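Local coordinates for phosphoribosylaminoimidazole carboxylase, ATPase subunit (Thermotoga maritima, PDB 3AX6), which probably catalyses the ATP-dependent carboxylation of 5-aminoimidazole ribonucleotide with bicarbonate to N5-carboxyaminoimidazole ribonucleotide, a step of de novo purine biosynthesis, at residues A[98-104]-A[256-260]; A[116-121]-A[166-172]; A[136-140]-A[160-164]; A[180-186]-A[237-243]. Numbering follows the deposited sequence.

Contact 1: residues A[98-104]-A[256-260]. With ADP (adenosine-5'-diphosphate), chain E.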
# COMPACT_ATOMS: atom_id res chain seq x y z
N ILE A 98 -28.95 0.37 9.18
CA ILE A 98 -28.08 1.49 9.47
C ILE A 98 -28.51 2.82 8.85
O ILE A 98 -28.33 3.88 9.46
CB ILE A 98 -26.64 1.17 9.02
CG1 ILE A 98 -26.16 -0.11 9.72
CG2 ILE A 98 -25.71 2.33 9.36
CD1 ILE A 98 -24.80 -0.59 9.26
N GLN A 99 -29.09 2.78 7.66
CA GLN A 99 -29.53 3.99 6.97
C GLN A 99 -30.51 4.87 7.74
O GLN A 99 -30.55 6.08 7.55
CB GLN A 99 -30.18 3.64 5.63
CG GLN A 99 -29.21 3.19 4.57
CD GLN A 99 -29.79 3.35 3.18
OE1 GLN A 99 -30.91 2.91 2.91
NE2 GLN A 99 -29.03 3.98 2.30
N ASP A 100 -31.31 4.25 8.60
CA ASP A 100 -32.28 5.00 9.38
C ASP A 100 -31.84 4.96 10.84
O ASP A 100 -31.83 3.91 11.48
CB ASP A 100 -33.67 4.40 9.21
CG ASP A 100 -34.71 5.03 10.11
OD1 ASP A 100 -35.91 4.77 9.89
OD2 ASP A 100 -34.33 5.78 11.03
N LYS A 101 -31.47 6.13 11.36
CA LYS A 101 -30.99 6.23 12.73
C LYS A 101 -31.93 5.69 13.78
O LYS A 101 -31.48 5.15 14.78
CB LYS A 101 -30.63 7.68 13.05
CG LYS A 101 -29.44 8.21 12.28
CD LYS A 101 -28.90 9.48 12.94
CE LYS A 101 -27.61 9.92 12.29
NZ LYS A 101 -26.99 11.04 13.05
N PHE A 102 -33.24 5.82 13.56
CA PHE A 102 -34.19 5.31 14.55
C PHE A 102 -34.24 3.79 14.56
O PHE A 102 -34.13 3.16 15.61
CB PHE A 102 -35.60 5.87 14.30
CG PHE A 102 -36.61 5.38 15.30
CD1 PHE A 102 -37.52 4.39 14.96
CD2 PHE A 102 -36.62 5.89 16.59
CE1 PHE A 102 -38.41 3.90 15.91
CE2 PHE A 102 -37.51 5.40 17.54
CZ PHE A 102 -38.41 4.41 17.20
N VAL A 103 -34.40 3.19 13.38
CA VAL A 103 -34.43 1.73 13.31
C VAL A 103 -33.09 1.21 13.85
O VAL A 103 -33.05 0.20 14.54
CB VAL A 103 -34.64 1.25 11.86
CG1 VAL A 103 -35.99 1.73 11.34
CG2 VAL A 103 -33.54 1.76 10.97
N GLN A 104 -32.01 1.93 13.55
CA GLN A 104 -30.69 1.55 14.02
C GLN A 104 -30.67 1.51 15.55
O GLN A 104 -30.21 0.54 16.14
CB GLN A 104 -29.63 2.54 13.52
CG GLN A 104 -28.26 2.35 14.16
CD GLN A 104 -27.20 3.26 13.57
OE1 GLN A 104 -26.42 3.87 14.30
NE2 GLN A 104 -27.17 3.36 12.25
N ASN A 256 -22.85 5.41 19.10
CA ASN A 256 -23.57 6.48 18.43
C ASN A 256 -23.87 6.23 16.96
O ASN A 256 -24.96 6.54 16.48
CB ASN A 256 -22.77 7.78 18.57
CG ASN A 256 -23.28 8.89 17.67
OD1 ASN A 256 -24.45 9.27 17.74
ND2 ASN A 256 -22.41 9.42 16.83
N GLU A 257 -22.91 5.65 16.24
CA GLU A 257 -23.10 5.42 14.82
C GLU A 257 -22.40 4.18 14.29
O GLU A 257 -21.41 3.71 14.85
CB GLU A 257 -22.59 6.66 14.05
CG GLU A 257 -22.92 6.68 12.57
CD GLU A 257 -24.40 6.80 12.32
OE1 GLU A 257 -24.97 7.88 12.57
OE2 GLU A 257 -25.01 5.80 11.88
N ILE A 258 -22.93 3.65 13.19
CA ILE A 258 -22.38 2.46 12.55
C ILE A 258 -22.16 2.75 11.07
O ILE A 258 -23.09 3.18 10.38
CB ILE A 258 -23.34 1.26 12.62
CG1 ILE A 258 -23.68 0.94 14.08
CG2 ILE A 258 -22.70 0.06 11.93
CD1 ILE A 258 -24.65 -0.22 14.23
N ALA A 259 -20.96 2.50 10.57
CA ALA A 259 -20.65 2.71 9.16
C ALA A 259 -20.37 1.32 8.56
O ALA A 259 -19.39 0.67 8.93
CB ALA A 259 -19.44 3.60 9.01
N PRO A 260 -21.22 0.86 7.62
CA PRO A 260 -21.09 -0.45 6.96
C PRO A 260 -20.08 -0.44 5.82
O PRO A 260 -20.40 -0.82 4.69
CB PRO A 260 -22.50 -0.69 6.45
CG PRO A 260 -22.86 0.67 5.96
CD PRO A 260 -22.40 1.58 7.10
PB ADP E . -23.47 13.08 12.13
O1B ADP E . -22.31 12.15 12.31
O2B ADP E . -22.90 14.57 11.85
O3B ADP E . -24.39 12.55 10.82
PA ADP E . -23.76 12.70 14.87
O1A ADP E . -24.62 11.69 15.52
O2A ADP E . -22.27 12.08 14.70
O3A ADP E . -24.46 13.12 13.44
O5' ADP E . -23.74 14.04 15.80
C5' ADP E . -22.53 14.76 15.55
C4' ADP E . -21.94 15.29 16.87
O4' ADP E . -22.99 15.76 17.76
C3' ADP E . -21.17 14.19 17.63
O3' ADP E . -19.81 14.08 17.19
C2' ADP E . -21.32 14.63 19.08
O2' ADP E . -20.26 15.50 19.47
C1' ADP E . -22.70 15.31 19.12
N9 ADP E . -23.74 14.40 19.64
C8 ADP E . -24.39 13.40 18.96
N7 ADP E . -25.24 12.80 19.73
C5 ADP E . -25.21 13.37 20.96
C6 ADP E . -25.90 13.15 22.18
N6 ADP E . -26.84 12.16 22.29
N1 ADP E . -25.60 13.94 23.24
C2 ADP E . -24.69 14.91 23.16
N3 ADP E . -24.02 15.15 22.03
C4 ADP E . -24.25 14.41 20.92
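This contact belongs to the ATP-grasp fold, whose nucleotide site lies between two sheets; here the end of helix 92-99 and the start of helix 101-110 meet strand 253-259 beside the ADP diphosphate. Glu257 collects most of the polar bonds. Its OE2 accepts from Gln104 NE2 at 3.3 Å and, weakly, from its own neighbour, Ile258 N to Glu257 OE2, also 3.3 Å, while its OE1 forms a long salt bridge of 3.8 Å with Lys101 NZ. The same lysine reaches the nucleotide: Lys101 NZ donates weakly to ADP O3A at 3.3 Å. Asn256 serves the alpha-phosphate, with weak bonds of 3.4 Å from its ND2 to both O1A and O2A of ADP. Asn256 and Glu257 both face Glu244 on strand 239-248, a classic beta bulge in the strand that delivers these two side chains. Asp100 is the N-cap of helix 101-110; its OD2 accepts from Phe102 N at 2.8 Å, and its OD1 is in a salt bridge with Arg140. Farther from the nucleotide, the contact turns apolar: Ile98 points its side chain at the strand, with Ile98 CD1 lying 3.5 Å from Ile258 CG2 and 3.6 Å from Pro260 CB.

Contact 2: residues A[116-121]-A[166-172]. With ADP (adenosine-5'-diphosphate), chain E.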
# COMPACT_ATOMS: atom_id res chain seq x y z
N PRO A 116 -27.68 5.73 24.07
CA PRO A 116 -28.40 6.79 24.79
C PRO A 116 -29.91 6.58 24.74
O PRO A 116 -30.43 6.02 23.78
CB PRO A 116 -27.99 8.06 24.04
CG PRO A 116 -26.61 7.73 23.55
CD PRO A 116 -26.77 6.31 23.07
N GLU A 117 -30.62 7.02 25.78
CA GLU A 117 -32.08 6.89 25.81
C GLU A 117 -32.63 7.70 24.65
O GLU A 117 -32.22 8.84 24.44
CB GLU A 117 -32.65 7.46 27.11
CG GLU A 117 -33.56 6.52 27.86
CD GLU A 117 -32.84 5.81 28.99
OE1 GLU A 117 -32.37 6.51 29.92
OE2 GLU A 117 -32.75 4.57 28.95
N TYR A 118 -33.56 7.13 23.89
CA TYR A 118 -34.12 7.84 22.75
C TYR A 118 -35.64 7.69 22.68
O TYR A 118 -36.24 6.94 23.45
CB TYR A 118 -33.47 7.33 21.46
CG TYR A 118 -33.82 5.90 21.19
CD1 TYR A 118 -34.77 5.57 20.22
CD2 TYR A 118 -33.24 4.87 21.92
CE1 TYR A 118 -35.14 4.25 20.00
CE2 TYR A 118 -33.60 3.55 21.71
CZ TYR A 118 -34.55 3.25 20.75
OH TYR A 118 -34.92 1.94 20.53
N LYS A 119 -36.24 8.39 21.73
CA LYS A 119 -37.69 8.37 21.56
C LYS A 119 -38.06 8.96 20.19
O LYS A 119 -37.51 9.98 19.78
CB LYS A 119 -38.32 9.19 22.69
CG LYS A 119 -39.82 9.42 22.61
CD LYS A 119 -40.61 8.21 23.08
CE LYS A 119 -41.79 8.65 23.95
NZ LYS A 119 -42.57 9.76 23.32
N LEU A 120 -39.00 8.32 19.50
CA LEU A 120 -39.45 8.78 18.19
C LEU A 120 -40.37 9.98 18.38
O LEU A 120 -41.17 10.01 19.31
CB LEU A 120 -40.20 7.65 17.48
CG LEU A 120 -40.80 7.93 16.10
CD1 LEU A 120 -39.70 8.26 15.09
CD2 LEU A 120 -41.58 6.71 15.65
N VAL A 121 -40.26 10.98 17.50
CA VAL A 121 -41.12 12.15 17.64
C VAL A 121 -42.48 11.96 16.98
O VAL A 121 -42.58 11.67 15.79
CB VAL A 121 -40.47 13.45 17.05
CG1 VAL A 121 -39.10 13.67 17.66
CG2 VAL A 121 -40.39 13.37 15.54
N THR A 166 -37.87 12.86 12.64
CA THR A 166 -36.67 12.86 13.46
C THR A 166 -37.00 12.08 14.71
O THR A 166 -38.13 11.66 14.90
CB THR A 166 -36.29 14.29 13.89
OG1 THR A 166 -37.28 14.80 14.79
CG2 THR A 166 -36.20 15.21 12.68
N TYR A 167 -35.99 11.88 15.55
CA TYR A 167 -36.20 11.20 16.81
C TYR A 167 -35.41 12.00 17.82
O TYR A 167 -34.61 12.86 17.45
CB TYR A 167 -35.72 9.74 16.75
CG TYR A 167 -34.23 9.54 16.62
CD1 TYR A 167 -33.57 9.76 15.41
CD2 TYR A 167 -33.47 9.10 17.71
CE1 TYR A 167 -32.19 9.56 15.29
CE2 TYR A 167 -32.09 8.90 17.60
CZ TYR A 167 -31.46 9.14 16.39
OH TYR A 167 -30.10 8.94 16.28
N LEU A 168 -35.65 11.75 19.10
CA LEU A 168 -34.96 12.46 20.15
C LEU A 168 -34.10 11.51 20.97
O LEU A 168 -34.36 10.31 21.03
CB LEU A 168 -35.99 13.11 21.09
CG LEU A 168 -36.41 14.57 20.93
CD1 LEU A 168 -36.76 14.90 19.50
CD2 LEU A 168 -37.61 14.80 21.84
N GLU A 169 -33.06 12.05 21.59
CA GLU A 169 -32.22 11.26 22.46
C GLU A 169 -31.63 12.16 23.54
O GLU A 169 -31.47 13.37 23.34
CB GLU A 169 -31.12 10.50 21.69
CG GLU A 169 -30.03 11.30 21.03
CD GLU A 169 -29.01 10.38 20.34
OE1 GLU A 169 -29.43 9.55 19.50
OE2 GLU A 169 -27.80 10.48 20.63
N GLU A 170 -31.36 11.58 24.70
CA GLU A 170 -30.84 12.33 25.83
C GLU A 170 -29.48 12.94 25.52
O GLU A 170 -28.70 12.39 24.74
CB GLU A 170 -30.73 11.43 27.05
CG GLU A 170 -29.69 10.33 26.91
CD GLU A 170 -29.53 9.53 28.19
OE1 GLU A 170 -29.32 10.16 29.25
OE2 GLU A 170 -29.61 8.28 28.13
N PHE A 171 -29.21 14.09 26.14
CA PHE A 171 -27.95 14.77 25.94
C PHE A 171 -26.87 14.03 26.72
O PHE A 171 -26.99 13.81 27.92
CB PHE A 171 -28.01 16.21 26.44
CG PHE A 171 -26.76 16.99 26.15
CD1 PHE A 171 -26.53 17.51 24.89
CD2 PHE A 171 -25.80 17.16 27.14
CE1 PHE A 171 -25.34 18.18 24.60
CE2 PHE A 171 -24.61 17.83 26.87
CZ PHE A 171 -24.38 18.34 25.60
N VAL A 172 -25.80 13.65 26.02
CA VAL A 172 -24.69 12.93 26.62
C VAL A 172 -23.48 13.83 26.85
O VAL A 172 -23.07 14.58 25.96
CB VAL A 172 -24.26 11.75 25.69
CG1 VAL A 172 -22.94 11.17 26.15
CG2 VAL A 172 -25.35 10.67 25.68
PB ADP E . -23.47 13.08 12.13
O1B ADP E . -22.31 12.15 12.31
O2B ADP E . -22.90 14.57 11.85
O3B ADP E . -24.39 12.55 10.82
PA ADP E . -23.76 12.70 14.87
O1A ADP E . -24.62 11.69 15.52
O2A ADP E . -22.27 12.08 14.70
O3A ADP E . -24.46 13.12 13.44
O5' ADP E . -23.74 14.04 15.80
C5' ADP E . -22.53 14.76 15.55
C4' ADP E . -21.94 15.29 16.87
O4' ADP E . -22.99 15.76 17.76
C3' ADP E . -21.17 14.19 17.63
O3' ADP E . -19.81 14.08 17.19
C2' ADP E . -21.32 14.63 19.08
O2' ADP E . -20.26 15.50 19.47
C1' ADP E . -22.70 15.31 19.12
N9 ADP E . -23.74 14.40 19.64
C8 ADP E . -24.39 13.40 18.96
N7 ADP E . -25.24 12.80 19.73
C5 ADP E . -25.21 13.37 20.96
C6 ADP E . -25.90 13.15 22.18
N6 ADP E . -26.84 12.16 22.29
N1 ADP E . -25.60 13.94 23.24
C2 ADP E . -24.69 14.91 23.16
N3 ADP E . -24.02 15.15 22.03
C4 ADP E . -24.25 14.41 20.92
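Backbone hydrogen bonds join strands 118-120 and 166-170 as an antiparallel pair, axes 4.4 Å apart and directions at 159°, at the edge of the four-stranded ATP-grasp sheet, where strand 118-120 is outermost. Lys119 and Leu168 make the hydrogen-bonded pair, Lys119 N to Leu168 O at 2.8 Å and Leu168 N to Lys119 O at 2.7 Å, flanked by the non-hydrogen-bonded pairs Tyr118-Glu169 and Leu120-Tyr167. The ladder continues through Glu170 N to Glu117 O, 2.9 Å, and a weak Val121 N to Thr166 O bond, 3.4 Å. Glu170 OE2 accepts from Glu117 N at 2.9 Å. Apolar contacts are Val121 CG1 with Leu168 CD1 at 3.2 Å, Pro116 CG with Val172 CG2 at 3.8 Å, and Tyr118 CB at the edge of the Tyr167 ring, 4.1 Å from CD2.

Segment 166-172 reads the adenine. ADP N6 donates to Glu169 OE2 at 2.5 Å and to Glu170 O at 3.1 Å, Val172 N donates to ADP N1 at 2.8 Å, and ADP C2 lies over one face of the Phe171 ring. Glu169 OE2 is also salt-bridged to Lys138 NZ. Reading a donor at N6 and an acceptor at N1 is consistent with selection for adenine, since guanine presents the reverse pattern.

Contact 3: residues A[136-140]-A[160-164]. With ADP (adenosine-5'-diphosphate), chain E.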
# COMPACT_ATOMS: atom_id res chain seq x y z
N VAL A 136 -31.39 16.28 22.47
CA VAL A 136 -30.83 16.23 21.13
C VAL A 136 -31.80 15.64 20.11
O VAL A 136 -32.35 14.56 20.31
CB VAL A 136 -29.54 15.40 21.11
CG1 VAL A 136 -28.87 15.52 19.75
CG2 VAL A 136 -28.61 15.86 22.20
N GLN A 137 -32.00 16.37 19.02
CA GLN A 137 -32.88 15.93 17.94
C GLN A 137 -32.03 15.51 16.74
O GLN A 137 -31.06 16.19 16.38
CB GLN A 137 -33.85 17.05 17.52
CG GLN A 137 -34.73 16.66 16.33
CD GLN A 137 -35.53 17.82 15.77
OE1 GLN A 137 -35.00 18.90 15.51
NE2 GLN A 137 -36.83 17.59 15.56
N LYS A 138 -32.39 14.39 16.13
CA LYS A 138 -31.65 13.88 14.98
C LYS A 138 -32.58 13.45 13.87
O LYS A 138 -33.62 12.85 14.11
CB LYS A 138 -30.79 12.68 15.40
CG LYS A 138 -29.72 13.01 16.41
CD LYS A 138 -28.87 11.80 16.73
CE LYS A 138 -27.60 12.21 17.44
NZ LYS A 138 -26.73 11.04 17.74
N ALA A 139 -32.19 13.75 12.63
CA ALA A 139 -32.99 13.34 11.48
C ALA A 139 -32.89 11.82 11.40
O ALA A 139 -31.85 11.24 11.70
CB ALA A 139 -32.44 13.98 10.22
N ARG A 140 -33.98 11.17 11.00
CA ARG A 140 -33.97 9.71 10.88
C ARG A 140 -33.09 9.30 9.71
O ARG A 140 -32.30 8.36 9.82
CB ARG A 140 -35.38 9.17 10.65
CG ARG A 140 -36.31 9.34 11.82
CD ARG A 140 -37.62 8.62 11.58
NE ARG A 140 -37.44 7.17 11.48
CZ ARG A 140 -38.44 6.29 11.47
NH1 ARG A 140 -39.70 6.71 11.54
NH2 ARG A 140 -38.18 4.99 11.40
N ASN A 160 -36.88 26.40 15.30
CA ASN A 160 -35.81 26.09 14.35
C ASN A 160 -35.48 24.60 14.38
O ASN A 160 -34.42 24.17 13.92
CB ASN A 160 -34.56 26.90 14.70
CG ASN A 160 -34.87 28.37 14.94
OD1 ASN A 160 -35.72 28.72 15.76
ND2 ASN A 160 -34.18 29.25 14.21
N ALA A 161 -36.40 23.80 14.92
CA ALA A 161 -36.21 22.37 15.01
C ALA A 161 -36.14 21.74 13.62
O ALA A 161 -36.55 22.35 12.63
CB ALA A 161 -37.34 21.74 15.81
N ILE A 162 -35.60 20.53 13.56
CA ILE A 162 -35.46 19.80 12.31
C ILE A 162 -36.84 19.39 11.79
O ILE A 162 -37.63 18.81 12.53
CB ILE A 162 -34.60 18.53 12.49
CG1 ILE A 162 -33.20 18.91 12.98
CG2 ILE A 162 -34.50 17.77 11.18
CD1 ILE A 162 -32.31 17.72 13.29
N LYS A 163 -37.11 19.70 10.53
CA LYS A 163 -38.40 19.35 9.94
C LYS A 163 -38.38 17.92 9.41
O LYS A 163 -37.33 17.41 9.02
CB LYS A 163 -38.75 20.32 8.81
CG LYS A 163 -38.65 21.80 9.17
CD LYS A 163 -39.49 22.15 10.39
CE LYS A 163 -39.24 23.59 10.82
NZ LYS A 163 -39.90 23.93 12.12
N GLY A 164 -39.55 17.29 9.40
CA GLY A 164 -39.65 15.94 8.90
C GLY A 164 -39.71 14.89 9.99
O GLY A 164 -40.21 15.14 11.08
PB ADP E . -23.47 13.08 12.13
O1B ADP E . -22.31 12.15 12.31
O2B ADP E . -22.90 14.57 11.85
O3B ADP E . -24.39 12.55 10.82
PA ADP E . -23.76 12.70 14.87
O1A ADP E . -24.62 11.69 15.52
O2A ADP E . -22.27 12.08 14.70
O3A ADP E . -24.46 13.12 13.44
O5' ADP E . -23.74 14.04 15.80
C5' ADP E . -22.53 14.76 15.55
C4' ADP E . -21.94 15.29 16.87
O4' ADP E . -22.99 15.76 17.76
C3' ADP E . -21.17 14.19 17.63
O3' ADP E . -19.81 14.08 17.19
C2' ADP E . -21.32 14.63 19.08
O2' ADP E . -20.26 15.50 19.47
C1' ADP E . -22.70 15.31 19.12
N9 ADP E . -23.74 14.40 19.64
C8 ADP E . -24.39 13.40 18.96
N7 ADP E . -25.24 12.80 19.73
C5 ADP E . -25.21 13.37 20.96
C6 ADP E . -25.90 13.15 22.18
N6 ADP E . -26.84 12.16 22.29
N1 ADP E . -25.60 13.94 23.24
C2 ADP E . -24.69 14.91 23.16
N3 ADP E . -24.02 15.15 22.03
C4 ADP E . -24.25 14.41 20.92
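This is a small buried contact between a strand and a loop: segment 136-140 runs along strand 135-139, and segment 160-164 lies in the loop between strands 149-152 and 166-170. Its polar bond comes from Gln137, whose extended side chain (chi1 and chi2 both t) points toward the loop, so that Ile162 N donates to Gln137 OE1 at 2.6 Å. The other end of that amide is satisfied just beyond the loop, where Gln137 NE2 is hydrogen-bonded to Thr166 OG1. Ile162 packs its CD1 against the strand backbone, 4.2 Å from Lys138 CA and 4.0 Å from Ala139 N, and makes an apolar contact from Ile162 CG2 to Ala139 CB at 4.4 Å; Ala161 CB stands 3.7 Å from Gln137 OE1.

Strand 135-139 is an inner strand of the four-stranded antiparallel sheet of the ATP-grasp fold, with strands 166-170 and 149-152 as its neighbours. The alternation of its side chains divides the work: Gln137 faces the loop, whereas the CA-to-CB bond of Lys138 points away from it, and its NZ reaches the nucleotide. Lys138 NZ donates to ADP N7 at 3.0 Å and to ADP O1A at 3.1 Å, linking the base to the alpha-phosphate, and it is also salt-bridged to Glu169. Val136, also clear of the loop, brings its CG2 to 3.7 Å from ADP N1. At the end of the segment, Arg140 turns out of the strand to a salt bridge with Asp100.

Contact 4: residues A[180-186]-A[237-243]; sequences VMVARNE and GVGIFGI
The apolar centre is built from alternating side chains on two antiparallel strands, 180-184 and 239-243. On one face, touched by helix 277-285, Met181 (selenomethionine; chi1, chi2 and chi3 all m) and Ala183 meet Ile240 (t, t): Met181 CB to Ile240 CD1 is 3.9 Å, Ala183 CB to Ile240 CG1 3.7 Å. Gly242, having no side chain, lets Met181 SE come to 3.8 Å from Gly242 CA. The other face carries Val180 and Val182, both p, with Phe241 and Ile243 (m, m); Val182 CG1 lies 3.7 Å from Ile243 CG1, and helix 218-235 packs on this side.

The extended strands' axes approach to 4.3 Å with directions at 155°. Val180-Ile243, Val182-Phe241 and Arg184-Gly239 are hydrogen-bonded pairs: Val180 N to Ile243 O 3.1 Å and Ile243 N to Val180 O 3.0 Å; Val182 N to Phe241 O 2.9 Å and Phe241 N to Val182 O 2.7 Å; Arg184 N to Gly239 O and Gly239 N to Arg184 O both 2.9 Å. Met181-Gly242 and Ala183-Ile240 are the non-hydrogen-bonded pairs between them. Gly239, at phi 130° and psi -169°, takes a conformation that calls for glycine.

At the polar edge, extended Arg184 (t, t, t) donates from NH1 to Gly237 O at 2.9 Å. Strands 174-184 and 239-248 are thus neighbours in the large antiparallel sheet of the ATP-grasp fold.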
# COMPACT_ATOMS: atom_id res chain seq x y z
N VAL A 180 -13.81 2.29 16.31
CA VAL A 180 -13.12 1.01 16.19
C VAL A 180 -13.63 0.26 14.97
O VAL A 180 -14.84 0.11 14.77
CB VAL A 180 -13.31 0.14 17.45
CG1 VAL A 180 -14.76 0.07 17.80
CG2 VAL A 180 -12.75 -1.26 17.20
N MSE A 181 -12.70 -0.21 14.14
CA MSE A 181 -13.05 -0.98 12.96
C MSE A 181 -13.14 -2.44 13.38
O MSE A 181 -12.30 -2.92 14.15
CB MSE A 181 -11.95 -0.86 11.89
CG MSE A 181 -11.58 0.55 11.46
SE MSE A 181 -13.06 1.57 10.78
CE MSE A 181 -13.53 0.47 9.26
N VAL A 182 -14.16 -3.14 12.90
CA VAL A 182 -14.30 -4.55 13.20
C VAL A 182 -14.83 -5.27 11.94
O VAL A 182 -15.82 -4.88 11.33
CB VAL A 182 -15.21 -4.78 14.45
CG1 VAL A 182 -16.39 -3.85 14.41
CG2 VAL A 182 -15.67 -6.22 14.51
N ALA A 183 -14.12 -6.31 11.53
CA ALA A 183 -14.51 -7.05 10.34
C ALA A 183 -15.03 -8.42 10.73
O ALA A 183 -14.61 -9.00 11.74
CB ALA A 183 -13.33 -7.20 9.41
N ARG A 184 -15.95 -8.94 9.92
CA ARG A 184 -16.53 -10.25 10.18
C ARG A 184 -16.80 -10.99 8.88
O ARG A 184 -17.23 -10.38 7.88
CB ARG A 184 -17.83 -10.09 10.99
CG ARG A 184 -18.53 -11.40 11.33
CD ARG A 184 -19.74 -11.16 12.23
NE ARG A 184 -20.49 -12.38 12.56
CZ ARG A 184 -21.24 -13.07 11.70
NH1 ARG A 184 -21.35 -12.67 10.44
NH2 ARG A 184 -21.88 -14.15 12.11
N ASN A 185 -16.55 -12.29 8.91
CA ASN A 185 -16.74 -13.25 7.81
C ASN A 185 -18.16 -13.79 7.87
O ASN A 185 -18.85 -13.60 8.86
CB ASN A 185 -15.85 -14.48 8.00
CG ASN A 185 -14.57 -14.37 7.27
OD1 ASN A 185 -13.71 -15.24 7.38
ND2 ASN A 185 -14.42 -13.29 6.50
N GLU A 186 -18.56 -14.50 6.82
CA GLU A 186 -19.87 -15.11 6.83
C GLU A 186 -19.73 -16.36 7.71
O GLU A 186 -20.70 -16.82 8.31
CB GLU A 186 -20.30 -15.50 5.41
CG GLU A 186 -21.77 -15.87 5.33
CD GLU A 186 -22.34 -15.71 3.93
OE1 GLU A 186 -23.57 -15.84 3.76
OE2 GLU A 186 -21.55 -15.44 2.99
N GLY A 237 -22.94 -9.24 10.62
CA GLY A 237 -22.32 -8.53 9.53
C GLY A 237 -21.23 -9.27 8.79
O GLY A 237 -20.54 -10.12 9.35
N VAL A 238 -21.10 -8.93 7.52
CA VAL A 238 -20.09 -9.50 6.64
C VAL A 238 -19.39 -8.31 5.97
O VAL A 238 -19.99 -7.60 5.16
CB VAL A 238 -20.72 -10.40 5.55
CG1 VAL A 238 -19.64 -10.93 4.62
CG2 VAL A 238 -21.48 -11.55 6.20
N GLY A 239 -18.13 -8.11 6.34
CA GLY A 239 -17.35 -7.00 5.82
C GLY A 239 -16.73 -6.30 7.01
O GLY A 239 -16.77 -6.83 8.13
N ILE A 240 -16.16 -5.12 6.81
CA ILE A 240 -15.57 -4.39 7.93
C ILE A 240 -16.49 -3.22 8.27
O ILE A 240 -17.06 -2.58 7.38
CB ILE A 240 -14.13 -3.91 7.61
CG1 ILE A 240 -13.43 -3.51 8.91
CG2 ILE A 240 -14.16 -2.75 6.63
CD1 ILE A 240 -11.96 -3.18 8.71
N PHE A 241 -16.64 -2.95 9.56
CA PHE A 241 -17.53 -1.88 10.01
C PHE A 241 -16.85 -0.84 10.89
O PHE A 241 -15.94 -1.15 11.66
CB PHE A 241 -18.71 -2.47 10.78
CG PHE A 241 -19.53 -3.44 9.99
CD1 PHE A 241 -19.01 -4.67 9.60
CD2 PHE A 241 -20.82 -3.11 9.58
CE1 PHE A 241 -19.75 -5.55 8.82
CE2 PHE A 241 -21.57 -3.99 8.80
CZ PHE A 241 -21.03 -5.21 8.42
N GLY A 242 -17.32 0.40 10.76
CA GLY A 242 -16.81 1.50 11.56
C GLY A 242 -17.82 1.74 12.67
O GLY A 242 -18.96 2.12 12.40
N ILE A 243 -17.43 1.47 13.91
CA ILE A 243 -18.31 1.66 15.06
C ILE A 243 -17.88 2.89 15.86
O ILE A 243 -16.82 2.89 16.48
CB ILE A 243 -18.28 0.42 16.00
CG1 ILE A 243 -18.47 -0.87 15.20
CG2 ILE A 243 -19.36 0.57 17.06
CD1 ILE A 243 -19.76 -0.94 14.41

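Overall arrangement
Contacts 1, 2 and 3 each touch the same ADP and touch each other, whereas contact 4 lies farther along the large sheet, away from the nucleotide. Contacts 2 and 3 share the four-stranded sheet, their centres 10 Å apart, joined by a probable hydrogen bond from Glu169 N to Val136 O (2.9 Å). Contact 1, 14 Å from contact 2 and 16 Å from contact 3 between centres, meets them through Lys101 CB on Tyr167 CE1 (3.3 Å) and a probable hydrogen bond from Lys101 N to Arg140 O (2.8 Å). It also continues into the sheet of contact 4, centres 14 Å apart, where Ala259 N lies 2.7 Å from Gly242 O. Contact 4 touches neither contact 2 nor contact 3, whose nearest atoms are about 11 and 12 Å away.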